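Local coordinates for invasion protein INVA (Salmonella enterica, PDB 2X49) that helps Salmonella invade intestinal epithelial cells as an export-apparatus component of its type III secretion system, seen here as its C-terminal domain, at residues E69-Y74 with Y130-V135; L77-N82 with L126-H131. All blocks are in the same frame, centred on the assembly; numbering follows the deposited sequence.

Contact 1 of 2, residues E69-Y74 with Y130-V135; sequences EQFTVY and YHCLAV
Phe71 lays its ring against CB of Cys132, and this is where the strand meets the helix most tightly. CE1 of Phe71 comes within 3.2 Å of CB of Cys132, short for two carbons, and CD1 of the same ring lies 3.3 Å from that CB, so the CD1-CE1 bond of the ring lies against the helix. The sulfur follows alongside: SG of Cys132 lies 4.9 Å from the centroid of the Phe71 ring, 66° off its normal, an oblique sulfur-aromatic contact. With CG of Phe71 anti to its carbonyl carbon (chi1 -54°), the ring reaches out from the strand to the helix. Cysteine is slim enough to admit it and still apolar enough to suit it. A mercury ion lies about 2 Å from the nearest atom of the Cys132 side chain, consistent with binding by the thiol. The packing is easier at the far end of the ring, where CD2 of Leu133 stays 3.8 Å from CE2 of Phe71. On the solvent side Gln70 is exposed, while Thr72 points away from the helix and touches His97. Strand 66-72 is an outermost strand of a mixed sheet, paired through Phe71 and Ile59 with strand 58-63; helix 125-139 packs on the face carrying Phe71 and Val73, while Glu69, Thr72 and Tyr74 touch strand 95-99, and helix 27-39 packs against helix 125-139 at Tyr130 and Ala134.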
ATOM      1  N   GLU A  69       5.236   0.872  13.852  1.00 20.66           N
ATOM      2  CA  GLU A  69       3.780   0.734  14.058  1.00 21.40           C
ATOM      3  C   GLU A  69       3.447  -0.334  15.049  1.00 19.74           C
ATOM      4  O   GLU A  69       4.108  -1.351  15.119  1.00 18.62           O
ATOM      5  CB  GLU A  69       3.107   0.335  12.732  1.00 23.13           C
ATOM      6  CG  GLU A  69       2.555   1.473  11.896  1.00 28.60           C
ATOM      7  CD  GLU A  69       1.517   2.284  12.630  1.00 33.49           C
ATOM      8  OE1 GLU A  69       0.861   1.723  13.536  1.00 37.21           O
ATOM      9  OE2 GLU A  69       1.362   3.485  12.309  1.00 38.29           O
ATOM     10  N   GLN A  70       2.384  -0.092  15.779  1.00 19.75           N
ATOM     11  CA  GLN A  70       1.798  -1.119  16.648  1.00 19.65           C
ATOM     12  C   GLN A  70       0.435  -1.450  16.064  1.00 19.51           C
ATOM     13  O   GLN A  70      -0.422  -0.548  15.858  1.00 20.82           O
ATOM     14  CB  GLN A  70       1.679  -0.633  18.098  1.00 19.94           C
ATOM     15  CG  GLN A  70       1.156  -1.709  19.086  1.00 22.33           C
ATOM     16  CD  GLN A  70       1.390  -1.358  20.574  1.00 27.07           C
ATOM     17  OE1 GLN A  70       2.377  -0.707  20.936  1.00 32.68           O
ATOM     18  NE2 GLN A  70       0.497  -1.825  21.435  1.00 28.15           N
ATOM     19  N   PHE A  71       0.247  -2.749  15.864  1.00 17.42           N
ATOM     20  CA  PHE A  71      -0.969  -3.329  15.286  1.00 19.11           C
ATOM     21  C   PHE A  71      -1.780  -4.055  16.350  1.00 18.44           C
ATOM     22  O   PHE A  71      -1.270  -4.690  17.251  1.00 19.18           O
ATOM     23  CB  PHE A  71      -0.633  -4.358  14.186  1.00 19.47           C
ATOM     24  CG  PHE A  71       0.265  -3.838  13.078  1.00 20.11           C
ATOM     25  CD1 PHE A  71      -0.281  -3.308  11.909  1.00 18.77           C
ATOM     26  CD2 PHE A  71       1.623  -3.862  13.189  1.00 21.95           C
ATOM     27  CE1 PHE A  71       0.493  -2.865  10.838  1.00 11.78           C
ATOM     28  CE2 PHE A  71       2.433  -3.377  12.146  1.00 20.20           C
ATOM     29  CZ  PHE A  71       1.873  -2.838  10.985  1.00 16.40           C
ATOM     30  N   THR A  72      -3.076  -3.977  16.204  1.00 17.78           N
ATOM     31  CA  THR A  72      -3.997  -4.791  16.996  1.00 18.26           C
ATOM     32  C   THR A  72      -4.609  -5.866  16.100  1.00 19.49           C
ATOM     33  O   THR A  72      -5.184  -5.560  15.085  1.00 21.13           O
ATOM     34  CB  THR A  72      -5.100  -3.891  17.535  1.00 20.27           C
ATOM     35  OG1 THR A  72      -4.500  -2.896  18.392  1.00 21.86           O
ATOM     36  CG2 THR A  72      -6.227  -4.665  18.236  1.00 20.45           C
ATOM     37  N   VAL A  73      -4.376  -7.116  16.463  1.00 18.28           N
ATOM     38  CA  VAL A  73      -4.867  -8.263  15.748  1.00 19.54           C
ATOM     39  C   VAL A  73      -5.578  -9.158  16.757  1.00 17.00           C
ATOM     40  O   VAL A  73      -4.933  -9.640  17.663  1.00 19.36           O
ATOM     41  CB  VAL A  73      -3.702  -9.072  15.096  1.00 20.56           C
ATOM     42  CG1 VAL A  73      -4.214 -10.382  14.430  1.00 22.75           C
ATOM     43  CG2 VAL A  73      -2.931  -8.238  14.089  1.00 25.03           C
ATOM     44  N   TYR A  74      -6.875  -9.355  16.589  1.00 17.35           N
ATOM     45  CA  TYR A  74      -7.655 -10.274  17.472  1.00 16.64           C
ATOM     46  C   TYR A  74      -7.554 -11.665  16.911  1.00 16.96           C
ATOM     47  O   TYR A  74      -8.385 -12.141  16.149  1.00 17.18           O
ATOM     48  CB  TYR A  74      -9.112  -9.772  17.717  1.00 16.86           C
ATOM     49  CG  TYR A  74      -9.136  -8.562  18.622  1.00 18.26           C
ATOM     50  CD1 TYR A  74      -9.153  -8.695  20.012  1.00 15.95           C
ATOM     51  CD2 TYR A  74      -9.126  -7.260  18.116  1.00 20.00           C
ATOM     52  CE1 TYR A  74      -9.096  -7.652  20.825  1.00 17.33           C
ATOM     53  CE2 TYR A  74      -9.089  -6.194  18.932  1.00 17.90           C
ATOM     54  CZ  TYR A  74      -9.098  -6.371  20.292  1.00 18.56           C
ATOM     55  OH  TYR A  74      -9.041  -5.302  21.156  1.00 19.66           O
ATOM     56  N   TYR A 130      -0.922 -10.133   8.140  1.00 15.78           N
ATOM     57  CA  TYR A 130      -0.059 -10.077   6.939  1.00 16.22           C
ATOM     58  C   TYR A 130      -0.354  -8.818   6.122  1.00 16.84           C
ATOM     59  O   TYR A 130       0.572  -8.080   5.700  1.00 16.94           O
ATOM     60  CB  TYR A 130      -0.246 -11.290   6.028  1.00 16.16           C
ATOM     61  CG  TYR A 130       0.452 -11.035   4.696  1.00 17.81           C
ATOM     62  CD1 TYR A 130       1.809 -11.069   4.619  1.00 17.46           C
ATOM     63  CD2 TYR A 130      -0.250 -10.784   3.549  1.00 18.88           C
ATOM     64  CE1 TYR A 130       2.472 -10.793   3.441  1.00 17.95           C
ATOM     65  CE2 TYR A 130       0.399 -10.516   2.352  1.00 18.43           C
ATOM     66  CZ  TYR A 130       1.766 -10.537   2.307  1.00 17.02           C
ATOM     67  OH  TYR A 130       2.461 -10.275   1.109  1.00 19.20           O
ATOM     68  N   HIS A 131      -1.623  -8.522   5.901  1.00 17.42           N
ATOM     69  CA  HIS A 131      -1.984  -7.300   5.134  1.00 18.27           C
ATOM     70  C   HIS A 131      -1.456  -6.036   5.788  1.00 17.71           C
ATOM     71  O   HIS A 131      -0.842  -5.171   5.139  1.00 17.43           O
ATOM     72  CB  HIS A 131      -3.491  -7.197   4.909  1.00 18.86           C
ATOM     73  CG  HIS A 131      -3.905  -6.110   3.959  1.00 20.15           C
ATOM     74  ND1 HIS A 131      -4.844  -5.150   4.071  1.00 25.74           N
ATOM     75  CD2 HIS A 131      -3.337  -5.949   2.714  1.00 21.14           C
ATOM     76  CE1 HIS A 131      -4.838  -4.430   2.899  1.00 21.26           C
ATOM     77  NE2 HIS A 131      -3.931  -4.944   2.088  1.00 24.34           N
ATOM     78  N   CYS A 132      -1.663  -5.921   7.083  1.00 16.47           N
ATOM     79  CA  CYS A 132      -1.187  -4.763   7.865  1.00 17.76           C
ATOM     80  C   CYS A 132       0.319  -4.593   7.668  1.00 16.96           C
ATOM     81  O   CYS A 132       0.833  -3.484   7.397  1.00 16.28           O
ATOM     82  CB  CYS A 132      -1.430  -4.957   9.354  1.00 18.38           C
ATOM     83  SG  CYS A 132      -3.133  -4.627   9.794  1.00 25.87           S
ATOM     84  N   LEU A 133       1.008  -5.697   7.858  1.00 17.61           N
ATOM     85  CA  LEU A 133       2.514  -5.687   7.784  1.00 16.05           C
ATOM     86  C   LEU A 133       2.980  -5.323   6.373  1.00 17.05           C
ATOM     87  O   LEU A 133       3.880  -4.492   6.157  1.00 17.29           O
ATOM     88  CB  LEU A 133       3.104  -7.011   8.200  1.00 15.41           C
ATOM     89  CG  LEU A 133       2.981  -7.284   9.674  1.00 17.15           C
ATOM     90  CD1 LEU A 133       3.326  -8.753   9.985  1.00 18.10           C
ATOM     91  CD2 LEU A 133       3.952  -6.396  10.463  1.00 19.44           C
ATOM     92  N   ALA A 134       2.309  -5.923   5.408  1.00 16.88           N
ATOM     93  CA  ALA A 134       2.702  -5.701   4.006  1.00 17.58           C
ATOM     94  C   ALA A 134       2.546  -4.260   3.599  1.00 17.96           C
ATOM     95  O   ALA A 134       3.417  -3.685   2.915  1.00 18.01           O
ATOM     96  CB  ALA A 134       1.930  -6.595   3.081  1.00 18.45           C
ATOM     97  N   VAL A 135       1.429  -3.672   3.981  1.00 17.02           N
ATOM     98  CA  VAL A 135       1.137  -2.269   3.642  1.00 16.43           C
ATOM     99  C   VAL A 135       2.224  -1.367   4.211  1.00 15.35           C
ATOM    100  O   VAL A 135       2.762  -0.458   3.557  1.00 15.98           O
ATOM    101  CB  VAL A 135      -0.286  -1.879   4.135  1.00 17.47           C
ATOM    102  CG1 VAL A 135      -0.526  -0.398   4.198  1.00 18.64           C
ATOM    103  CG2 VAL A 135      -1.306  -2.631   3.274  1.00 18.35           C
TER

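Contact 2 of 2, residues L77-N82 with L126-H131; sequences LMRVVN and LDELYH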
ATOM      1  N   LEU A  77     -10.521 -14.011  16.725  1.00 16.32           N
ATOM      2  CA  LEU A  77     -11.753 -13.430  16.083  1.00 17.88           C
ATOM      3  C   LEU A  77     -11.540 -13.316  14.559  1.00 16.64           C
ATOM      4  O   LEU A  77     -10.510 -13.688  14.031  1.00 16.45           O
ATOM      5  CB  LEU A  77     -12.137 -12.061  16.690  1.00 18.94           C
ATOM      6  CG  LEU A  77     -12.316 -11.927  18.229  1.00 17.39           C
ATOM      7  CD1 LEU A  77     -12.651 -10.524  18.707  1.00 18.30           C
ATOM      8  CD2 LEU A  77     -13.420 -12.946  18.638  1.00 18.86           C
ATOM      9  N   MET A  78     -12.579 -12.801  13.904  1.00 17.15           N
ATOM     10  CA  MET A  78     -12.644 -12.585  12.460  1.00 17.88           C
ATOM     11  C   MET A  78     -12.884 -11.116  12.178  1.00 18.07           C
ATOM     12  O   MET A  78     -13.744 -10.485  12.761  1.00 17.57           O
ATOM     13  CB  MET A  78     -13.793 -13.400  11.840  1.00 18.32           C
ATOM     14  CG  MET A  78     -13.644 -14.856  11.976  1.00 18.81           C
ATOM     15  SD  MET A  78     -12.284 -15.531  11.031  1.00 23.90           S
ATOM     16  CE  MET A  78     -12.976 -15.396   9.359  1.00 23.27           C
ATOM     17  N   ARG A  79     -12.190 -10.594  11.178  1.00 18.28           N
ATOM     18  CA  ARG A  79     -12.427  -9.203  10.792  1.00 18.11           C
ATOM     19  C   ARG A  79     -13.481  -9.058   9.717  1.00 17.42           C
ATOM     20  O   ARG A  79     -13.438  -9.766   8.706  1.00 18.59           O
ATOM     21  CB  ARG A  79     -11.132  -8.561  10.317  1.00 19.63           C
ATOM     22  CG  ARG A  79     -11.360  -7.097  10.050  1.00 21.77           C
ATOM     23  CD  ARG A  79     -10.183  -6.295   9.503  1.00 23.74           C
ATOM     24  NE  ARG A  79     -10.723  -5.120   8.801  1.00 24.78           N
ATOM     25  CZ  ARG A  79     -10.234  -4.590   7.685  1.00 20.80           C
ATOM     26  NH1 ARG A  79      -9.149  -5.099   7.114  1.00 21.61           N
ATOM     27  NH2 ARG A  79     -10.846  -3.541   7.125  1.00 26.18           N
ATOM     28  N   VAL A  80     -14.392  -8.114   9.948  1.00 16.94           N
ATOM     29  CA  VAL A  80     -15.442  -7.714   8.971  1.00 16.07           C
ATOM     30  C   VAL A  80     -14.889  -6.588   8.131  1.00 15.88           C
ATOM     31  O   VAL A  80     -14.859  -5.429   8.505  1.00 16.73           O
ATOM     32  CB  VAL A  80     -16.789  -7.282   9.616  1.00 15.40           C
ATOM     33  CG1 VAL A  80     -17.913  -7.192   8.526  1.00 15.39           C
ATOM     34  CG2 VAL A  80     -17.225  -8.286  10.669  1.00 16.49           C
ATOM     35  N   VAL A  81     -14.482  -6.954   6.933  1.00 15.32           N
ATOM     36  CA  VAL A  81     -13.778  -5.985   6.019  1.00 15.95           C
ATOM     37  C   VAL A  81     -14.670  -4.848   5.555  1.00 16.02           C
ATOM     38  O   VAL A  81     -14.283  -3.686   5.592  1.00 16.46           O
ATOM     39  CB  VAL A  81     -13.096  -6.707   4.821  1.00 14.95           C
ATOM     40  CG1 VAL A  81     -12.408  -5.720   3.827  1.00 16.96           C
ATOM     41  CG2 VAL A  81     -12.059  -7.778   5.315  1.00 16.08           C
ATOM     42  N   ASN A  82     -15.876  -5.190   5.144  1.00 16.15           N
ATOM     43  CA  ASN A  82     -16.874  -4.218   4.662  1.00 16.37           C
ATOM     44  C   ASN A  82     -17.984  -3.980   5.682  1.00 16.33           C
ATOM     45  O   ASN A  82     -19.169  -3.932   5.384  1.00 17.51           O
ATOM     46  CB  ASN A  82     -17.431  -4.605   3.283  1.00 16.20           C
ATOM     47  CG  ASN A  82     -18.192  -5.917   3.300  1.00 17.44           C
ATOM     48  OD1 ASN A  82     -18.052  -6.692   4.228  1.00 15.27           O
ATOM     49  ND2 ASN A  82     -18.994  -6.177   2.262  1.00 15.99           N
ATOM     50  N   LEU A 126      -4.750 -13.959  10.907  1.00 14.56           N
ATOM     51  CA  LEU A 126      -3.347 -14.033  10.392  1.00 15.99           C
ATOM     52  C   LEU A 126      -3.251 -13.377   9.002  1.00 15.92           C
ATOM     53  O   LEU A 126      -2.260 -12.742   8.647  1.00 17.07           O
ATOM     54  CB  LEU A 126      -2.807 -15.460  10.430  1.00 15.80           C
ATOM     55  CG  LEU A 126      -2.482 -15.990  11.830  1.00 19.30           C
ATOM     56  CD1 LEU A 126      -2.006 -17.461  11.768  1.00 21.80           C
ATOM     57  CD2 LEU A 126      -1.462 -15.129  12.547  1.00 22.56           C
ATOM     58  N   ASP A 127      -4.343 -13.463   8.257  1.00 15.59           N
ATOM     59  CA  ASP A 127      -4.428 -12.822   6.938  1.00 16.30           C
ATOM     60  C   ASP A 127      -4.469 -11.315   7.062  1.00 16.03           C
ATOM     61  O   ASP A 127      -3.890 -10.580   6.258  1.00 16.68           O
ATOM     62  CB  ASP A 127      -5.634 -13.315   6.139  1.00 16.20           C
ATOM     63  CG  ASP A 127      -5.417 -14.718   5.570  1.00 20.97           C
ATOM     64  OD1 ASP A 127      -4.251 -15.196   5.486  1.00 24.53           O
ATOM     65  OD2 ASP A 127      -6.416 -15.366   5.194  1.00 24.57           O
ATOM     66  N   GLU A 128      -5.169 -10.857   8.081  1.00 16.66           N
ATOM     67  CA  GLU A 128      -5.240  -9.420   8.362  1.00 15.53           C
ATOM     68  C   GLU A 128      -3.849  -8.916   8.816  1.00 15.75           C
ATOM     69  O   GLU A 128      -3.387  -7.876   8.396  1.00 15.20           O
ATOM     70  CB  GLU A 128      -6.324  -9.092   9.404  1.00 17.44           C
ATOM     71  CG  GLU A 128      -6.314  -7.627   9.839  1.00 19.55           C
ATOM     72  CD  GLU A 128      -6.854  -6.655   8.789  1.00 21.69           C
ATOM     73  OE1 GLU A 128      -7.190  -7.065   7.648  1.00 20.89           O
ATOM     74  OE2 GLU A 128      -6.934  -5.454   9.123  1.00 24.43           O
ATOM     75  N   LEU A 129      -3.172  -9.704   9.614  1.00 16.23           N
ATOM     76  CA  LEU A 129      -1.874  -9.296  10.172  1.00 16.53           C
ATOM     77  C   LEU A 129      -0.862  -9.169   9.035  1.00 16.33           C
ATOM     78  O   LEU A 129      -0.139  -8.205   8.930  1.00 16.12           O
ATOM     79  CB  LEU A 129      -1.354 -10.316  11.175  1.00 17.56           C
ATOM     80  CG  LEU A 129       0.075 -10.037  11.719  1.00 15.97           C
ATOM     81  CD1 LEU A 129       0.208  -8.658  12.308  1.00 18.55           C
ATOM     82  CD2 LEU A 129       0.435 -11.098  12.724  1.00 15.79           C
ATOM     83  N   TYR A 130      -0.922 -10.133   8.140  1.00 15.78           N
ATOM     84  CA  TYR A 130      -0.059 -10.077   6.939  1.00 16.22           C
ATOM     85  C   TYR A 130      -0.354  -8.818   6.122  1.00 16.84           C
ATOM     86  O   TYR A 130       0.572  -8.080   5.700  1.00 16.94           O
ATOM     87  CB  TYR A 130      -0.246 -11.290   6.028  1.00 16.16           C
ATOM     88  CG  TYR A 130       0.452 -11.035   4.696  1.00 17.81           C
ATOM     89  CD1 TYR A 130       1.809 -11.069   4.619  1.00 17.46           C
ATOM     90  CD2 TYR A 130      -0.250 -10.784   3.549  1.00 18.88           C
ATOM     91  CE1 TYR A 130       2.472 -10.793   3.441  1.00 17.95           C
ATOM     92  CE2 TYR A 130       0.399 -10.516   2.352  1.00 18.43           C
ATOM     93  CZ  TYR A 130       1.766 -10.537   2.307  1.00 17.02           C
ATOM     94  OH  TYR A 130       2.461 -10.275   1.109  1.00 19.20           O
ATOM     95  N   HIS A 131      -1.623  -8.522   5.901  1.00 17.42           N
ATOM     96  CA  HIS A 131      -1.984  -7.300   5.134  1.00 18.27           C
ATOM     97  C   HIS A 131      -1.456  -6.036   5.788  1.00 17.71           C
ATOM     98  O   HIS A 131      -0.842  -5.171   5.139  1.00 17.43           O
ATOM     99  CB  HIS A 131      -3.491  -7.197   4.909  1.00 18.86           C
ATOM    100  CG  HIS A 131      -3.905  -6.110   3.959  1.00 20.15           C
ATOM    101  ND1 HIS A 131      -4.844  -5.150   4.071  1.00 25.74           N
ATOM    102  CD2 HIS A 131      -3.337  -5.949   2.714  1.00 21.14           C
ATOM    103  CE1 HIS A 131      -4.838  -4.430   2.899  1.00 21.26           C
ATOM    104  NE2 HIS A 131      -3.931  -4.944   2.088  1.00 24.34           N
TER
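OE1 of Glu128 is gripped by two arginines: NH1 of Arg79 reaches it at 2.8 Å in a hydrogen-bonded salt bridge, and Arg123 makes a second salt bridge to the same oxygen. The Arg79 bond is moderately bent, with an N-H...O angle of 151°. The oxygen sits at the edge of the guanidinium and almost in its plane, whereas NH1 meets the carboxylate on its syn side but 28° out of plane. The two planes stand 63° apart, quite unlike a flat, two-pronged pairing. NH1 of Arg79 also lies 3.0 Å from OE2 of Glu128, and CD of Arg79 lies 3.4 Å from that oxygen. Arginine suits the strand because its chain, extended from CG to NE with CG anti to the backbone N, carries the guanidinium from the strand to the helix. Glutamate answers with a shorter chain bent at chi2, which turns the carboxylate toward the arginine. Over one guanidinium face lies CA of Val81, 3.8 Å above the plane and offset toward the rim, while NH2 of Arg79 is held by a salt bridge to Asp289. Lys288 makes a salt bridge to OE2 of Glu128. Arg79, Arg123 and Lys288 thus gather about one buried carboxylate, and their combined positive charge probably stabilises its ionised form, while Asp289 may offset part of that charge.

How the contacts relate
Both contacts are buried and both use helix 125-139, which receives residues from two successive strands belonging to different sheets. The 69-74 segment comes from the edge of the mixed sheet, while the 77-82 segment contains strand 78-80, an inner strand of the antiparallel sheet. Chemistry divides with place: contact 1, about 12 Å from the chain centre, is apolar packing around an aromatic ring, whereas contact 2, about 16 Å out, is a buried charge network beside Tyr104. Their centres are 9 Å apart, and Val73 CG2 touches Leu129 CD1 at 3.6 Å, so apolar packing joins one contact to the other.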